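Local coordinates for DNA damage response protein Rtt109, putative (Neosartorya fumigata, PDB 5ZB9) that probably acetylates histone H3 lysine side chains, with acetyl-CoA as the acetyl donor, in DNA replication and the response to DNA damage, at residues A[170-184]-A[196-208]. Residues are numbered along the deposited sequence; the frame is centred on the assembly and turned at random.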
ATOM      1  N   CYS A 170      -3.230  -7.517  -7.435  1.00 19.69           N
ATOM      2  CA  CYS A 170      -2.265  -7.574  -8.530  1.00 20.16           C
ATOM      3  C   CYS A 170      -2.793  -6.831  -9.762  1.00 20.95           C
ATOM      4  O   CYS A 170      -2.020  -6.167 -10.452  1.00 22.39           O
ATOM      5  CB  CYS A 170      -1.920  -9.022  -8.875  1.00 18.90           C
ATOM      6  SG  CYS A 170      -0.994  -9.855  -7.559  1.00 19.42           S
ATOM      7  N   ARG A 171      -4.103  -6.906 -10.018  1.00 18.44           N
ATOM      8  CA  ARG A 171      -4.697  -6.210 -11.155  0.50 18.16           C
ATOM      9  C   ARG A 171      -4.707  -4.701 -10.925  1.00 17.80           C
ATOM     10  O   ARG A 171      -4.680  -3.922 -11.866  1.00 21.60           O
ATOM     11  CB  ARG A 171      -6.114  -6.724 -11.426  0.50 20.33           C
ATOM     12  CG  ARG A 171      -6.171  -8.120 -12.054  0.50 20.07           C
ATOM     13  CD  ARG A 171      -7.596  -8.491 -12.457  0.50 22.46           C
ATOM     14  NE  ARG A 171      -8.480  -8.576 -11.297  0.50 24.66           N
ATOM     15  CZ  ARG A 171      -8.855  -9.712 -10.719  0.50 19.14           C
ATOM     16  NH1 ARG A 171      -9.651  -9.683  -9.661  0.50 15.30           N
ATOM     17  NH2 ARG A 171      -8.439 -10.875 -11.205  0.50 21.63           N
ATOM     18  N   VAL A 172      -4.738  -4.288  -9.664  1.00 19.96           N
ATOM     19  CA  VAL A 172      -4.638  -2.871  -9.328  1.00 21.09           C
ATOM     20  C   VAL A 172      -3.235  -2.360  -9.643  1.00 22.50           C
ATOM     21  O   VAL A 172      -3.047  -1.280 -10.211  1.00 24.04           O
ATOM     22  CB  VAL A 172      -4.939  -2.617  -7.835  1.00 20.03           C
ATOM     23  CG1 VAL A 172      -4.520  -1.212  -7.431  1.00 13.63           C
ATOM     24  CG2 VAL A 172      -6.413  -2.868  -7.525  1.00 18.62           C
ATOM     25  N   ILE A 173      -2.251  -3.163  -9.259  1.00 20.54           N
ATOM     26  CA  ILE A 173      -0.842  -2.829  -9.401  1.00 20.48           C
ATOM     27  C   ILE A 173      -0.347  -2.917 -10.857  1.00 22.08           C
ATOM     28  O   ILE A 173       0.477  -2.108 -11.284  1.00 18.72           O
ATOM     29  CB  ILE A 173      -0.006  -3.757  -8.472  1.00 23.29           C
ATOM     30  CG1 ILE A 173      -0.204  -3.317  -7.021  1.00 22.31           C
ATOM     31  CG2 ILE A 173       1.477  -3.779  -8.843  1.00 13.46           C
ATOM     32  CD1 ILE A 173       0.053  -1.851  -6.805  1.00 24.84           C
ATOM     33  N   ASP A 174      -0.869  -3.878 -11.618  1.00 22.12           N
ATOM     34  CA  ASP A 174      -0.352  -4.169 -12.964  1.00 21.83           C
ATOM     35  C   ASP A 174      -0.222  -2.936 -13.882  1.00 21.56           C
ATOM     36  O   ASP A 174       0.832  -2.741 -14.481  1.00 23.56           O
ATOM     37  CB  ASP A 174      -1.218  -5.240 -13.644  1.00 19.28           C
ATOM     38  CG  ASP A 174      -0.505  -5.929 -14.801  1.00 22.53           C
ATOM     39  OD1 ASP A 174       0.692  -6.254 -14.666  1.00 25.73           O
ATOM     40  OD2 ASP A 174      -1.137  -6.155 -15.850  1.00 24.31           O
ATOM     41  N   PRO A 175      -1.271  -2.091 -13.991  1.00 25.75           N
ATOM     42  CA  PRO A 175      -1.113  -0.938 -14.892  1.00 21.59           C
ATOM     43  C   PRO A 175      -0.113   0.099 -14.386  1.00 24.86           C
ATOM     44  O   PRO A 175       0.497   0.805 -15.194  1.00 29.44           O
ATOM     45  CB  PRO A 175      -2.522  -0.337 -14.949  1.00 19.75           C
ATOM     46  CG  PRO A 175      -3.423  -1.427 -14.518  1.00 20.28           C
ATOM     47  CD  PRO A 175      -2.651  -2.183 -13.485  1.00 22.56           C
ATOM     48  N   ILE A 176       0.052   0.202 -13.073  1.00 21.56           N
ATOM     49  CA  ILE A 176       1.071   1.092 -12.537  1.00 25.94           C
ATOM     50  C   ILE A 176       2.433   0.568 -12.942  1.00 28.10           C
ATOM     51  O   ILE A 176       3.271   1.310 -13.459  1.00 28.89           O
ATOM     52  CB  ILE A 176       1.011   1.199 -11.015  1.00 22.48           C
ATOM     53  CG1 ILE A 176      -0.393   1.578 -10.567  1.00 25.06           C
ATOM     54  CG2 ILE A 176       2.024   2.214 -10.519  1.00 16.76           C
ATOM     55  CD1 ILE A 176      -0.505   1.811  -9.082  1.00 25.23           C
ATOM     56  N   LEU A 177       2.627  -0.727 -12.697  1.00 26.15           N
ATOM     57  CA  LEU A 177       3.851  -1.437 -13.038  1.00 22.57           C
ATOM     58  C   LEU A 177       4.243  -1.197 -14.492  1.00 26.82           C
ATOM     59  O   LEU A 177       5.397  -0.921 -14.796  1.00 25.59           O
ATOM     60  CB  LEU A 177       3.673  -2.941 -12.771  1.00 18.32           C
ATOM     61  CG  LEU A 177       4.647  -3.949 -13.404  1.00 19.50           C
ATOM     62  CD1 LEU A 177       6.046  -3.845 -12.831  1.00 15.38           C
ATOM     63  CD2 LEU A 177       4.114  -5.366 -13.253  1.00 18.46           C
ATOM     64  N   ARG A 178       3.265  -1.275 -15.386  1.00 22.78           N
ATOM     65  CA  ARG A 178       3.554  -1.299 -16.810  1.00 25.28           C
ATOM     66  C   ARG A 178       3.645   0.081 -17.459  1.00 30.02           C
ATOM     67  O   ARG A 178       3.746   0.187 -18.675  1.00 30.46           O
ATOM     68  CB  ARG A 178       2.510  -2.156 -17.520  1.00 22.17           C
ATOM     69  CG  ARG A 178       2.646  -3.607 -17.130  1.00 23.75           C
ATOM     70  CD  ARG A 178       1.730  -4.496 -17.909  1.00 21.64           C
ATOM     71  NE  ARG A 178       1.751  -5.852 -17.375  1.00 23.08           N
ATOM     72  CZ  ARG A 178       2.669  -6.756 -17.686  1.00 25.76           C
ATOM     73  NH1 ARG A 178       3.641  -6.447 -18.534  1.00 24.80           N
ATOM     74  NH2 ARG A 178       2.611  -7.971 -17.151  1.00 22.62           N
ATOM     75  N   GLU A 179       3.620   1.130 -16.644  1.00 31.61           N
ATOM     76  CA  GLU A 179       3.952   2.465 -17.119  1.00 31.79           C
ATOM     77  C   GLU A 179       5.463   2.654 -17.104  1.00 35.13           C
ATOM     78  O   GLU A 179       5.978   3.643 -17.618  1.00 39.53           O
ATOM     79  CB  GLU A 179       3.273   3.536 -16.264  1.00 35.40           C
ATOM     80  CG  GLU A 179       1.841   3.838 -16.695  1.00 41.93           C
ATOM     81  CD  GLU A 179       1.749   4.267 -18.156  1.00 61.84           C
ATOM     82  OE1 GLU A 179       1.466   3.401 -19.019  1.00 64.45           O
ATOM     83  OE2 GLU A 179       1.962   5.471 -18.443  1.00 66.02           O
ATOM     84  N   TYR A 180       6.167   1.693 -16.510  1.00 33.25           N
ATOM     85  CA  TYR A 180       7.616   1.757 -16.361  1.00 27.94           C
ATOM     86  C   TYR A 180       8.309   0.719 -17.228  1.00 29.88           C
ATOM     87  O   TYR A 180       7.681  -0.226 -17.711  1.00 33.65           O
ATOM     88  CB  TYR A 180       8.010   1.560 -14.901  1.00 29.44           C
ATOM     89  CG  TYR A 180       7.454   2.621 -13.980  1.00 30.18           C
ATOM     90  CD1 TYR A 180       6.246   2.436 -13.321  1.00 27.84           C
ATOM     91  CD2 TYR A 180       8.139   3.809 -13.771  1.00 26.99           C
ATOM     92  CE1 TYR A 180       5.737   3.408 -12.482  1.00 26.48           C
ATOM     93  CE2 TYR A 180       7.639   4.781 -12.939  1.00 27.13           C
ATOM     94  CZ  TYR A 180       6.438   4.580 -12.296  1.00 30.60           C
ATOM     95  OH  TYR A 180       5.941   5.563 -11.460  1.00 37.34           O
ATOM     96  N   GLU A 181       9.609   0.894 -17.420  1.00 31.77           N
ATOM     97  CA  GLU A 181      10.371   0.006 -18.290  1.00 35.26           C
ATOM     98  C   GLU A 181      10.635  -1.348 -17.640  1.00 33.59           C
ATOM     99  O   GLU A 181      10.817  -1.433 -16.424  1.00 30.54           O
ATOM    100  CB  GLU A 181      11.696   0.662 -18.681  1.00 35.77           C
ATOM    101  CG  GLU A 181      11.526   1.849 -19.598  1.00 46.32           C
ATOM    102  CD  GLU A 181      10.695   1.514 -20.822  1.00 52.09           C
ATOM    103  OE1 GLU A 181      11.147   0.683 -21.642  1.00 51.78           O
ATOM    104  OE2 GLU A 181       9.582   2.071 -20.956  1.00 55.17           O
ATOM    105  N   PRO A 182      10.648  -2.415 -18.453  1.00 32.18           N
ATOM    106  CA  PRO A 182      11.013  -3.749 -17.964  1.00 30.00           C
ATOM    107  C   PRO A 182      12.431  -3.780 -17.419  1.00 35.12           C
ATOM    108  O   PRO A 182      13.251  -2.937 -17.775  1.00 42.56           O
ATOM    109  CB  PRO A 182      10.891  -4.633 -19.210  1.00 26.85           C
ATOM    110  CG  PRO A 182       9.944  -3.909 -20.094  1.00 33.51           C
ATOM    111  CD  PRO A 182      10.206  -2.444 -19.857  1.00 28.53           C
ATOM    112  N   GLU A 183      12.716  -4.744 -16.555  1.00 41.05           N
ATOM    113  CA  GLU A 183      14.059  -4.914 -16.016  1.00 43.07           C
ATOM    114  C   GLU A 183      14.554  -6.336 -16.274  1.00 48.99           C
ATOM    115  O   GLU A 183      13.768  -7.236 -16.576  1.00 40.88           O
ATOM    116  CB  GLU A 183      14.078  -4.589 -14.524  1.00 33.24           C
ATOM    117  CG  GLU A 183      13.516  -3.212 -14.207  1.00 38.07           C
ATOM    118  CD  GLU A 183      13.561  -2.870 -12.722  1.00 40.56           C
ATOM    119  OE1 GLU A 183      13.066  -3.682 -11.905  1.00 35.64           O
ATOM    120  OE2 GLU A 183      14.091  -1.787 -12.375  1.00 36.92           O
ATOM    121  N   THR A 184      15.859  -6.536 -16.137  1.00 56.95           N
ATOM    122  CA  THR A 184      16.490  -7.779 -16.551  1.00 56.21           C
ATOM    123  C   THR A 184      16.808  -8.718 -15.398  1.00 65.67           C
ATOM    124  O   THR A 184      16.870  -9.934 -15.581  1.00 72.75           O
ATOM    125  CB  THR A 184      17.779  -7.491 -17.310  1.00 60.56           C
ATOM    126  OG1 THR A 184      18.453  -6.399 -16.672  1.00 68.85           O
ATOM    127  CG2 THR A 184      17.461  -7.112 -18.746  1.00 63.69           C
ATOM    128  N   GLN A 196      20.927   1.140 -20.551  1.00106.06           N
ATOM    129  CA  GLN A 196      19.563   1.168 -21.075  1.00105.41           C
ATOM    130  C   GLN A 196      18.548   1.504 -19.986  1.00105.26           C
ATOM    131  O   GLN A 196      17.867   2.530 -20.052  1.00 99.81           O
ATOM    132  CB  GLN A 196      19.195  -0.177 -21.711  1.00107.37           C
ATOM    133  CG  GLN A 196      19.613  -0.339 -23.165  1.00112.85           C
ATOM    134  CD  GLN A 196      18.905  -1.498 -23.849  1.00108.58           C
ATOM    135  OE1 GLN A 196      18.180  -2.266 -23.209  1.00102.93           O
ATOM    136  NE2 GLN A 196      19.106  -1.626 -25.155  1.00103.16           N
ATOM    137  N   GLU A 197      18.458   0.632 -18.985  1.00103.59           N
ATOM    138  CA  GLU A 197      17.454   0.749 -17.928  1.00 94.91           C
ATOM    139  C   GLU A 197      17.703   1.921 -16.982  1.00 91.79           C
ATOM    140  O   GLU A 197      16.822   2.273 -16.195  1.00 92.06           O
ATOM    141  CB  GLU A 197      17.387  -0.546 -17.109  1.00 86.39           C
ATOM    142  CG  GLU A 197      16.876  -1.755 -17.873  1.00 74.27           C
ATOM    143  CD  GLU A 197      17.119  -3.060 -17.135  1.00 70.56           C
ATOM    144  OE1 GLU A 197      17.140  -3.061 -15.880  1.00 61.76           O
ATOM    145  OE2 GLU A 197      17.301  -4.088 -17.818  1.00 74.62           O
ATOM    146  N   SER A 198      18.892   2.519 -17.048  1.00 88.61           N
ATOM    147  CA  SER A 198      19.244   3.586 -16.112  1.00 85.14           C
ATOM    148  C   SER A 198      18.671   4.940 -16.533  1.00 82.02           C
ATOM    149  O   SER A 198      18.223   5.713 -15.687  1.00 76.49           O
ATOM    150  CB  SER A 198      20.765   3.689 -15.953  1.00 87.02           C
ATOM    151  OG  SER A 198      21.116   4.360 -14.752  1.00 75.25           O
ATOM    152  N   ALA A 199      18.675   5.221 -17.834  1.00 85.10           N
ATOM    153  CA  ALA A 199      18.188   6.505 -18.343  1.00 80.50           C
ATOM    154  C   ALA A 199      16.663   6.625 -18.265  1.00 78.09           C
ATOM    155  O   ALA A 199      16.106   7.709 -18.447  1.00 77.01           O
ATOM    156  CB  ALA A 199      18.659   6.714 -19.775  1.00 76.51           C
ATOM    157  N   LYS A 200      15.995   5.508 -17.992  1.00 77.64           N
ATOM    158  CA  LYS A 200      14.534   5.463 -17.950  1.00 74.88           C
ATOM    159  C   LYS A 200      14.013   4.939 -16.614  1.00 59.89           C
ATOM    160  O   LYS A 200      14.712   4.211 -15.908  1.00 57.26           O
ATOM    161  CB  LYS A 200      14.006   4.595 -19.096  1.00 75.06           C
ATOM    162  CG  LYS A 200      14.797   3.306 -19.292  1.00 80.12           C
ATOM    163  CD  LYS A 200      14.712   2.811 -20.730  1.00 88.92           C
ATOM    164  CE  LYS A 200      15.076   3.912 -21.724  1.00 92.83           C
ATOM    165  NZ  LYS A 200      16.443   4.464 -21.487  1.00 93.45           N
ATOM    166  N   SER A 201      12.789   5.322 -16.267  1.00 54.04           N
ATOM    167  CA  SER A 201      12.147   4.821 -15.056  1.00 42.75           C
ATOM    168  C   SER A 201      11.680   3.381 -15.266  1.00 38.46           C
ATOM    169  O   SER A 201      10.933   3.090 -16.214  1.00 35.87           O
ATOM    170  CB  SER A 201      10.972   5.711 -14.664  1.00 41.09           C
ATOM    171  OG  SER A 201      11.143   6.215 -13.352  1.00 51.11           O
ATOM    172  N   SER A 202      12.124   2.478 -14.395  1.00 29.65           N
ATOM    173  CA  SER A 202      11.804   1.061 -14.562  1.00 35.95           C
ATOM    174  C   SER A 202      11.217   0.441 -13.297  1.00 32.59           C
ATOM    175  O   SER A 202      11.317   1.015 -12.209  1.00 30.16           O
ATOM    176  CB  SER A 202      13.050   0.288 -15.000  1.00 38.23           C
ATOM    177  OG  SER A 202      14.088   0.422 -14.051  1.00 47.71           O
ATOM    178  N   ALA A 203      10.617  -0.740 -13.445  1.00 26.90           N
ATOM    179  CA  ALA A 203       9.919  -1.374 -12.330  1.00 23.92           C
ATOM    180  C   ALA A 203       9.672  -2.864 -12.523  1.00 26.87           C
ATOM    181  O   ALA A 203       9.523  -3.350 -13.647  1.00 26.43           O
ATOM    182  CB  ALA A 203       8.593  -0.671 -12.082  1.00 23.11           C
ATOM    183  N   THR A 204       9.609  -3.572 -11.398  1.00 25.02           N
ATOM    184  CA  THR A 204       9.215  -4.977 -11.353  1.00 22.72           C
ATOM    185  C   THR A 204       8.265  -5.169 -10.167  1.00 21.99           C
ATOM    186  O   THR A 204       8.383  -4.473  -9.148  1.00 19.48           O
ATOM    187  CB  THR A 204      10.450  -5.919 -11.221  1.00 25.90           C
ATOM    188  OG1 THR A 204      11.377  -5.651 -12.281  1.00 32.13           O
ATOM    189  CG2 THR A 204      10.044  -7.403 -11.278  1.00 18.25           C
ATOM    190  N   ALA A 205       7.317  -6.094 -10.301  1.00 20.88           N
ATOM    191  CA  ALA A 205       6.402  -6.422  -9.210  1.00 16.16           C
ATOM    192  C   ALA A 205       6.784  -7.760  -8.591  1.00 21.23           C
ATOM    193  O   ALA A 205       7.071  -8.727  -9.309  1.00 22.27           O
ATOM    194  CB  ALA A 205       4.966  -6.454  -9.708  1.00 14.58           C
ATOM    195  N   PHE A 206       6.794  -7.810  -7.262  1.00 18.57           N
ATOM    196  CA  PHE A 206       7.175  -9.019  -6.526  1.00 17.07           C
ATOM    197  C   PHE A 206       6.019  -9.507  -5.666  1.00 21.54           C
ATOM    198  O   PHE A 206       5.374  -8.714  -4.969  1.00 18.28           O
ATOM    199  CB  PHE A 206       8.406  -8.760  -5.649  1.00 19.89           C
ATOM    200  CG  PHE A 206       9.631  -8.326  -6.421  1.00 22.48           C
ATOM    201  CD1 PHE A 206       9.815  -6.994  -6.769  1.00 17.91           C
ATOM    202  CD2 PHE A 206      10.601  -9.250  -6.789  1.00 24.27           C
ATOM    203  CE1 PHE A 206      10.936  -6.597  -7.473  1.00 26.49           C
ATOM    204  CE2 PHE A 206      11.733  -8.860  -7.499  1.00 25.87           C
ATOM    205  CZ  PHE A 206      11.904  -7.533  -7.842  1.00 24.71           C
ATOM    206  N   LEU A 207       5.753 -10.809  -5.718  1.00 19.74           N
ATOM    207  CA  LEU A 207       4.652 -11.386  -4.969  1.00 16.57           C
ATOM    208  C   LEU A 207       5.084 -12.646  -4.243  1.00 18.56           C
ATOM    209  O   LEU A 207       5.728 -13.515  -4.824  1.00 19.37           O
ATOM    210  CB  LEU A 207       3.473 -11.700  -5.894  1.00 14.47           C
ATOM    211  CG  LEU A 207       2.315 -12.421  -5.193  1.00 16.18           C
ATOM    212  CD1 LEU A 207       1.609 -11.484  -4.219  1.00 14.40           C
ATOM    213  CD2 LEU A 207       1.329 -13.054  -6.183  1.00 11.36           C
ATOM    214  N   ILE A 208       4.729 -12.735  -2.967  1.00 19.15           N
ATOM    215  CA  ILE A 208       4.934 -13.951  -2.198  1.00 19.08           C
ATOM    216  C   ILE A 208       3.645 -14.354  -1.485  1.00 20.96           C
ATOM    217  O   ILE A 208       3.027 -13.550  -0.790  1.00 21.77           O
ATOM    218  CB  ILE A 208       6.060 -13.790  -1.168  1.00 20.76           C
ATOM    219  CG1 ILE A 208       7.423 -13.876  -1.856  1.00 20.25           C
ATOM    220  CG2 ILE A 208       5.972 -14.872  -0.100  1.00 18.81           C
ATOM    221  CD1 ILE A 208       8.578 -13.879  -0.868  1.00 23.16           C
TER
HETATM  222  O   HOH W   1      10.396  -5.778 -15.024  1.00 25.19           O
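The carboxylate of Glu-183 reaches from the loop to the hydroxyls of Ser-202 and Thr-204. Thr-204 OG1 donates to Glu-183 OE1 at 2.6 Å, on the anti lone pair, while Ser-202 OG approaches Glu-183 OE2 from its anti side at 2.8 Å, tilted from the carboxylate plane. The chain is extended beyond CG (chi2 -179°), which carries the carboxylate to the strand. Asn-324 is a further donor to OE2, giving this buried acid three partners; separately, a water joins the backbone N of Glu-183 to Thr-204 OG1. Beside it the backbones form a single bridge: Glu-181 N donates almost straight to Ser-201 O, and Ala-203 N to Glu-181 O at 3.1 Å. Tyr-180 packs its CB on Ala-203 CB at 3.6 Å and brings its ring edge against Ser-201 CB. At the helix end, Leu-177 sets CD2 on Ala-205 CB (3.8 Å) and CD1 over the strand backbone; towards Cys-170 the packing thins to a 4.2 Å contact of SG with Leu-207 CD2. The solvent side is looser: partly exposed Lys-200 lays its aliphatic chain against Glu-181 CG. Lys-200 is poorly ordered, as are Thr-184 and Glu-197, where Thr-184 OG1 donates a hydrogen bond to the syn lone pair of Glu-197 OE2. Residues 170-177, ending the helix that carries CoA-binding Trp-168 and Arg-171, run nearly antiparallel to strand 202-208 of the central mixed sheet, an alpha/beta layer of the Rtt109 acetyltransferase fold.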